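Local coordinates for geranyltranstransferase (Campylobacter jejuni, PDB 3NPK), which probably catalyses the condensation of geranyl diphosphate with isopentenyl diphosphate to give farnesyl diphosphate and pyrophosphate in isoprenoid biosynthesis, at residues A[117-122]-A[134-139]. Residues are numbered along the deposited sequence.
Sequences AFLVLS and LIKTLA
Build two regular helical segments, 117-122 and 134-139, nearly antiparallel at 159° with axes 10.6 Å apart; the closest CA pair is F118 and I135, at 7.0 Å. The packing is made by apolar side chains. L121 directs its CA-to-CB bond toward 134-139; with chi1 off-well at -127° and chi2 t, its CD1 lies 3.7 Å from I135 CG1 and 3.8 Å from L138 CD2, its CD2 3.8 Å from L134 CB. F118 leaves its helix sideways, but with chi1 m and chi2 -74° the ring end reaches the other segment: F118 CD1 is 3.9 Å from I135 CG2, its CE1 4.0 Å from L138 CD2 and its CZ 3.8 Å from A139 CB. I135 is m,t; L138, t,p, also brings CD2 4.3 Å from A117 CB. S122, chi1 p, folds OG back onto L119 O (2.9 Å). F118 also stacks on F118 of the second subunit, and helix 59-80 touches A117, L134 and L138. This antiparallel pair, helices 103-122 and 128-142, lies at the dimer interface of the all-helical prenyltransferase fold.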
# COMPACT_ATOMS: atom_id res chain seq x y z
N ALA A 117 -6.09 2.06 -1.48
CA ALA A 117 -5.94 3.27 -2.29
C ALA A 117 -5.65 2.87 -3.73
O ALA A 117 -6.18 3.47 -4.68
CB ALA A 117 -4.81 4.14 -1.75
N PHE A 118 -4.82 1.85 -3.89
CA PHE A 118 -4.48 1.38 -5.23
C PHE A 118 -5.59 0.60 -5.91
O PHE A 118 -5.75 0.70 -7.13
CB PHE A 118 -3.13 0.66 -5.21
CG PHE A 118 -2.04 1.57 -4.78
CD1 PHE A 118 -1.58 2.53 -5.65
CD2 PHE A 118 -1.59 1.58 -3.46
CE1 PHE A 118 -0.61 3.44 -5.24
CE2 PHE A 118 -0.64 2.50 -3.05
CZ PHE A 118 -0.15 3.44 -3.93
N LEU A 119 -6.36 -0.16 -5.13
CA LEU A 119 -7.54 -0.81 -5.70
C LEU A 119 -8.53 0.23 -6.23
O LEU A 119 -9.01 0.13 -7.36
CB LEU A 119 -8.23 -1.71 -4.66
CG LEU A 119 -9.37 -2.58 -5.20
CD1 LEU A 119 -8.88 -3.51 -6.32
CD2 LEU A 119 -9.98 -3.39 -4.07
N VAL A 120 -8.81 1.25 -5.43
CA VAL A 120 -9.75 2.29 -5.83
C VAL A 120 -9.23 3.04 -7.05
O VAL A 120 -9.97 3.30 -8.00
CB VAL A 120 -10.04 3.27 -4.66
CG1 VAL A 120 -10.72 4.54 -5.17
CG2 VAL A 120 -10.88 2.57 -3.61
N LEU A 121 -7.94 3.38 -7.05
CA LEU A 121 -7.39 4.12 -8.18
C LEU A 121 -7.50 3.27 -9.46
O LEU A 121 -7.87 3.78 -10.53
CB LEU A 121 -5.93 4.47 -7.92
CG LEU A 121 -5.53 5.92 -8.07
CD1 LEU A 121 -4.03 6.10 -7.79
CD2 LEU A 121 -5.97 6.40 -9.43
N SER A 122 -7.18 1.99 -9.34
CA SER A 122 -7.16 1.13 -10.52
C SER A 122 -8.55 0.91 -11.12
O SER A 122 -8.67 0.58 -12.30
CB SER A 122 -6.48 -0.20 -10.20
OG SER A 122 -7.26 -1.03 -9.36
N LEU A 134 -1.29 8.00 -12.65
CA LEU A 134 -1.74 8.35 -11.30
C LEU A 134 -1.18 7.42 -10.24
O LEU A 134 -0.81 7.87 -9.15
CB LEU A 134 -3.27 8.33 -11.23
CG LEU A 134 -3.99 9.39 -12.08
CD1 LEU A 134 -5.49 9.11 -12.11
CD2 LEU A 134 -3.71 10.78 -11.54
N ILE A 135 -1.13 6.13 -10.54
CA ILE A 135 -0.58 5.15 -9.61
C ILE A 135 0.93 5.38 -9.40
O ILE A 135 1.42 5.30 -8.27
CB ILE A 135 -0.89 3.72 -10.07
CG1 ILE A 135 -2.40 3.49 -9.91
CG2 ILE A 135 -0.05 2.70 -9.28
CD1 ILE A 135 -2.93 2.30 -10.68
N LYS A 136 1.65 5.70 -10.47
CA LYS A 136 3.06 6.04 -10.34
C LYS A 136 3.24 7.24 -9.43
O LYS A 136 4.11 7.25 -8.56
CB LYS A 136 3.70 6.34 -11.70
CG LYS A 136 3.84 5.15 -12.60
CD LYS A 136 4.38 5.55 -13.98
CE LYS A 136 4.72 4.32 -14.81
NZ LYS A 136 5.20 4.68 -16.18
N THR A 137 2.41 8.27 -9.62
CA THR A 137 2.55 9.48 -8.82
C THR A 137 2.23 9.21 -7.35
O THR A 137 2.96 9.64 -6.44
CB THR A 137 1.67 10.60 -9.37
OG1 THR A 137 2.09 10.88 -10.72
CG2 THR A 137 1.80 11.87 -8.53
N LEU A 138 1.14 8.50 -7.11
CA LEU A 138 0.76 8.24 -5.73
C LEU A 138 1.77 7.33 -5.02
O LEU A 138 2.16 7.61 -3.88
CB LEU A 138 -0.62 7.61 -5.65
CG LEU A 138 -1.20 7.48 -4.23
CD1 LEU A 138 -1.33 8.85 -3.56
CD2 LEU A 138 -2.57 6.79 -4.32
N ALA A 139 2.18 6.24 -5.66
CA ALA A 139 3.08 5.29 -4.99
C ALA A 139 4.48 5.88 -4.76
O ALA A 139 5.14 5.57 -3.78
CB ALA A 139 3.17 3.97 -5.76